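Long-range contact in Alpha/beta hydrolase (Paenibacillus sp. VTT E-133280, PDB 6TJ2), which probably hydrolyses methyl salicylate to salicylic acid, as an extracellular esterase related in structure and function to tobacco SABP2: residues F186-F198 with K261-K273. Residues are numbered along the deposited sequence; the frame is centred on the assembly and turned at random.
Sequences FVNTASLAQAQAF and KGDHMTTVRTEPK
Phe186 O accepts a hydrogen bond from Met265 N (3.0 Å), which ties the loop before helix 192-200 to the loop after strand 256-260. Beside this bond, Asp263 reaches into the type I turn Val187 to Ala190. Its OD2 takes Thr189 N at 2.9 Å through the anti lone pair and Thr266 OG1 through the syn one. Thr189 OG1 meets Asp263 OD2 from above the carboxylate plane, at 2.7 Å. OD1 accepts from Thr266 N, an Asx motif. With alanine at Asp263 the carboxylate is gone, and these four donors would probably lose their acceptors, leaving the turn freer to shift. In the alpha/beta-hydrolase fold the loop after strand 256-260 carries the histidine of the probable Ser117-His264-Asp234 triad, and His264 ND1 is bonded to Asp234. With CG anti to the backbone N (chi1 -157°), the imidazole runs alongside Phe186 in an offset edge-to-face pair, planes at 88°, His264 CD2 lying 3.7 Å from Phe186 CD1. Met265 SD sits at the edge of the Phe186 ring, 4.1 Å from CD1. Farther along, Arg269 bends over one face of Phe198, with CD 4.2 Å from the ring centroid. Its NH1 donates to Met265 O and, through a water, meets Phe198 O.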
loop_
_atom_site.group_PDB
_atom_site.type_symbol
_atom_site.label_atom_id
_atom_site.label_comp_id
_atom_site.label_asym_id
_atom_site.label_seq_id
_atom_site.Cartn_x
_atom_site.Cartn_y
_atom_site.Cartn_z
ATOM N N PHE A 186 -1.888 16.709 6.688
ATOM C CA PHE A 186 -1.474 17.317 5.412
ATOM C C PHE A 186 0.039 17.298 5.249
ATOM O O PHE A 186 0.562 17.195 4.146
ATOM C CB PHE A 186 -2.009 18.750 5.290
ATOM C CG PHE A 186 -3.467 18.835 4.922
ATOM C CD1 PHE A 186 -3.824 19.530 3.779
ATOM C CD2 PHE A 186 -4.483 18.297 5.683
ATOM C CE1 PHE A 186 -5.155 19.639 3.389
ATOM C CE2 PHE A 186 -5.818 18.438 5.310
ATOM C CZ PHE A 186 -6.131 19.095 4.136
ATOM N N VAL A 187 0.743 17.516 6.371
ATOM C CA VAL A 187 2.227 17.560 6.378
ATOM C C VAL A 187 2.788 16.586 7.431
ATOM O O VAL A 187 3.746 16.886 8.179
ATOM C CB VAL A 187 2.728 19.006 6.557
ATOM C CG1 VAL A 187 2.373 19.858 5.350
ATOM C CG2 VAL A 187 2.229 19.674 7.811
ATOM N N ASN A 188 2.186 15.412 7.547
ATOM C CA ASN A 188 2.571 14.397 8.536
ATOM C C ASN A 188 4.038 14.022 8.442
ATOM O O ASN A 188 4.594 13.703 9.534
ATOM C CB ASN A 188 1.674 13.150 8.382
ATOM C CG ASN A 188 1.305 12.736 6.975
ATOM O OD1 ASN A 188 0.811 13.546 6.206
ATOM N ND2 ASN A 188 1.501 11.458 6.670
ATOM N N THR A 189 4.717 14.132 7.325
ATOM C CA THR A 189 6.155 13.734 7.234
ATOM C C THR A 189 7.072 14.929 7.493
ATOM O O THR A 189 8.291 14.716 7.522
ATOM C CB THR A 189 6.468 13.080 5.884
ATOM O OG1 THR A 189 6.378 14.060 4.850
ATOM C CG2 THR A 189 5.530 11.946 5.576
ATOM N N ALA A 190 6.542 16.116 7.668
ATOM C CA ALA A 190 7.361 17.315 7.951
ATOM C C ALA A 190 7.761 17.377 9.423
ATOM O O ALA A 190 7.050 16.872 10.296
ATOM C CB ALA A 190 6.570 18.574 7.620
ATOM N N SER A 191 8.873 18.089 9.676
ATOM C CA SER A 191 9.202 18.521 11.045
ATOM C C SER A 191 8.181 19.563 11.495
ATOM O O SER A 191 7.469 20.131 10.659
ATOM C CB SER A 191 10.603 19.082 11.088
ATOM O OG SER A 191 10.653 20.336 10.423
ATOM N N LEU A 192 8.133 19.858 12.768
ATOM C CA LEU A 192 7.219 20.907 13.270
ATOM C C LEU A 192 7.581 22.267 12.653
ATOM O O LEU A 192 6.682 22.990 12.225
ATOM C CB LEU A 192 7.305 21.012 14.779
ATOM C CG LEU A 192 6.393 22.104 15.332
ATOM C CD1 LEU A 192 4.943 21.834 15.015
ATOM C CD2 LEU A 192 6.610 22.250 16.843
ATOM N N ALA A 193 8.855 22.603 12.529
ATOM C CA ALA A 193 9.233 23.928 11.980
ATOM C C ALA A 193 8.798 24.006 10.537
ATOM O O ALA A 193 8.309 25.044 10.066
ATOM C CB ALA A 193 10.704 24.193 12.063
ATOM N N GLN A 194 8.948 22.939 9.772
ATOM C CA GLN A 194 8.491 22.884 8.367
ATOM C C GLN A 194 6.957 23.021 8.325
ATOM O O GLN A 194 6.414 23.786 7.535
ATOM C CB GLN A 194 8.937 21.585 7.683
ATOM C CG GLN A 194 10.426 21.515 7.404
ATOM C CD GLN A 194 10.863 20.170 6.905
ATOM O OE1 GLN A 194 10.276 19.128 7.279
ATOM N NE2 GLN A 194 11.861 20.184 6.022
ATOM N N ALA A 195 6.295 22.284 9.161
ATOM C CA ALA A 195 4.831 22.308 9.236
ATOM C C ALA A 195 4.314 23.725 9.486
ATOM O O ALA A 195 3.347 24.180 8.866
ATOM C CB ALA A 195 4.325 21.340 10.276
ATOM N N GLN A 196 4.971 24.410 10.410
ATOM C CA GLN A 196 4.559 25.797 10.754
ATOM C C GLN A 196 4.775 26.677 9.528
ATOM O O GLN A 196 3.896 27.520 9.230
ATOM C CB GLN A 196 5.360 26.282 11.952
ATOM C CG GLN A 196 5.036 25.597 13.282
ATOM C CD GLN A 196 6.058 25.769 14.381
ATOM O OE1 GLN A 196 7.214 26.017 14.078
ATOM N NE2 GLN A 196 5.582 25.687 15.613
ATOM N N ALA A 197 5.905 26.553 8.857
ATOM C CA ALA A 197 6.193 27.376 7.667
ATOM C C ALA A 197 5.150 27.104 6.592
ATOM O O ALA A 197 4.604 28.011 5.948
ATOM C CB ALA A 197 7.570 27.119 7.142
ATOM N N PHE A 198 4.799 25.848 6.362
ATOM C CA PHE A 198 3.825 25.467 5.325
ATOM C C PHE A 198 2.422 25.913 5.728
ATOM O O PHE A 198 1.642 26.349 4.859
ATOM C CB PHE A 198 3.862 23.969 5.043
ATOM C CG PHE A 198 5.211 23.461 4.589
ATOM C CD1 PHE A 198 6.078 24.245 3.881
ATOM C CD2 PHE A 198 5.553 22.174 4.879
ATOM C CE1 PHE A 198 7.311 23.756 3.422
ATOM C CE2 PHE A 198 6.778 21.684 4.430
ATOM C CZ PHE A 198 7.642 22.468 3.746
ATOM N N LYS A 261 6.952 8.254 -2.706
ATOM C CA LYS A 261 6.994 8.442 -1.253
ATOM C C LYS A 261 6.780 9.910 -0.923
ATOM O O LYS A 261 7.480 10.769 -1.452
ATOM C CB LYS A 261 8.351 7.938 -0.748
ATOM C CG LYS A 261 8.579 8.152 0.743
ATOM C CD LYS A 261 9.907 7.661 1.397
ATOM C CE LYS A 261 9.873 7.615 2.932
ATOM N NZ LYS A 261 8.651 6.963 3.496
ATOM N N GLY A 262 5.845 10.171 -0.040
ATOM C CA GLY A 262 5.579 11.513 0.455
ATOM C C GLY A 262 4.176 11.694 0.961
ATOM O O GLY A 262 3.442 10.751 1.136
ATOM N N ASP A 263 3.847 12.965 1.196
ATOM C CA ASP A 263 2.541 13.333 1.795
ATOM C C ASP A 263 1.905 14.470 1.005
ATOM O O ASP A 263 2.343 14.780 -0.096
ATOM C CB ASP A 263 2.747 13.645 3.279
ATOM C CG ASP A 263 3.530 14.914 3.493
ATOM O OD1 ASP A 263 3.705 15.703 2.511
ATOM O OD2 ASP A 263 3.931 15.144 4.687
ATOM N N HIS A 264 0.826 15.033 1.519
ATOM C CA HIS A 264 0.049 15.972 0.712
ATOM C C HIS A 264 0.795 17.262 0.397
ATOM O O HIS A 264 0.741 17.708 -0.754
ATOM C CB HIS A 264 -1.270 16.290 1.440
ATOM C CG HIS A 264 -2.348 16.758 0.537
ATOM N ND1 HIS A 264 -2.776 16.012 -0.516
ATOM C CD2 HIS A 264 -3.144 17.870 0.553
ATOM C CE1 HIS A 264 -3.814 16.596 -1.076
ATOM N NE2 HIS A 264 -4.068 17.751 -0.477
ATOM N N MET A 265 1.422 17.881 1.376
ATOM C CA MET A 265 1.971 19.257 1.148
ATOM C C MET A 265 3.430 19.418 1.553
ATOM O O MET A 265 3.972 20.497 1.257
ATOM C CB MET A 265 1.107 20.304 1.835
ATOM C CG MET A 265 -0.272 20.301 1.293
ATOM S SD MET A 265 -1.119 21.812 1.787
ATOM C CE MET A 265 -2.477 21.851 0.628
ATOM N N THR A 266 4.122 18.425 2.088
ATOM C CA THR A 266 5.565 18.595 2.422
ATOM C C THR A 266 6.418 18.365 1.172
ATOM O O THR A 266 7.349 19.127 0.871
ATOM C CB THR A 266 5.972 17.569 3.481
ATOM O OG1 THR A 266 5.105 17.679 4.610
ATOM C CG2 THR A 266 7.418 17.695 3.898
ATOM N N THR A 267 6.164 17.267 0.476
ATOM C CA THR A 267 7.164 16.667 -0.424
ATOM C C THR A 267 7.427 17.532 -1.620
ATOM O O THR A 267 8.572 17.572 -2.110
ATOM C CB THR A 267 6.708 15.256 -0.789
ATOM O OG1 THR A 267 6.172 14.611 0.376
ATOM C CG2 THR A 267 7.831 14.396 -1.361
ATOM N N VAL A 268 6.434 18.246 -2.104
ATOM C CA VAL A 268 6.679 19.143 -3.275
ATOM C C VAL A 268 7.640 20.259 -2.887
ATOM O O VAL A 268 8.236 20.931 -3.771
ATOM C CB VAL A 268 5.397 19.745 -3.866
ATOM C CG1 VAL A 268 4.554 18.631 -4.451
ATOM C CG2 VAL A 268 4.661 20.622 -2.880
ATOM N N ARG A 269 7.805 20.547 -1.598
ATOM C CA ARG A 269 8.762 21.586 -1.112
ATOM C C ARG A 269 10.079 20.950 -0.752
ATOM O O ARG A 269 11.120 21.558 -1.066
ATOM C CB ARG A 269 8.247 22.326 0.118
ATOM C CG ARG A 269 7.269 23.411 -0.250
ATOM C CD ARG A 269 5.871 22.930 -0.004
ATOM N NE ARG A 269 5.004 24.075 -0.198
ATOM C CZ ARG A 269 3.850 24.260 0.427
ATOM N NH1 ARG A 269 3.302 23.332 1.175
ATOM N NH2 ARG A 269 3.220 25.394 0.238
ATOM N N THR A 270 10.101 19.788 -0.113
ATOM C CA THR A 270 11.348 19.216 0.457
ATOM C C THR A 270 12.070 18.329 -0.533
ATOM O O THR A 270 13.285 18.143 -0.364
ATOM C CB THR A 270 11.048 18.522 1.783
ATOM O OG1 THR A 270 10.116 17.486 1.460
ATOM C CG2 THR A 270 10.444 19.472 2.795
ATOM N N GLU A 271 11.379 17.669 -1.444
ATOM C CA GLU A 271 11.968 16.731 -2.397
ATOM C C GLU A 271 11.541 17.082 -3.786
ATOM O O GLU A 271 11.019 16.245 -4.516
ATOM C CB GLU A 271 11.593 15.283 -2.063
ATOM C CG GLU A 271 12.076 14.829 -0.701
ATOM C CD GLU A 271 13.582 14.644 -0.552
ATOM O OE1 GLU A 271 14.308 14.612 -1.565
ATOM O OE2 GLU A 271 14.061 14.463 0.636
ATOM N N PRO A 272 11.781 18.327 -4.252
ATOM C CA PRO A 272 11.253 18.756 -5.543
ATOM C C PRO A 272 11.881 18.013 -6.714
ATOM O O PRO A 272 11.222 17.872 -7.747
ATOM C CB PRO A 272 11.530 20.275 -5.594
ATOM C CG PRO A 272 12.708 20.454 -4.609
ATOM C CD PRO A 272 12.451 19.415 -3.528
ATOM N N LYS A 273 13.162 17.612 -6.642
ATOM C CA LYS A 273 13.762 16.900 -7.775
ATOM C C LYS A 273 13.089 15.545 -7.940
ATOM O O LYS A 273 12.745 15.159 -9.059
ATOM C CB LYS A 273 15.268 16.765 -7.549
ATOM C CG LYS A 273 16.002 16.104 -8.703
ATOM C CD LYS A 273 17.457 15.819 -8.379
ATOM C CE LYS A 273 18.042 14.735 -9.264
ATOM N NZ LYS A 273 19.462 15.016 -9.588
HETATM O O HOH W 1 -0.698 13.825 3.928
HETATM O O HOH W 2 7.876 14.209 2.527
HETATM O O HOH W 3 1.315 24.806 2.529
#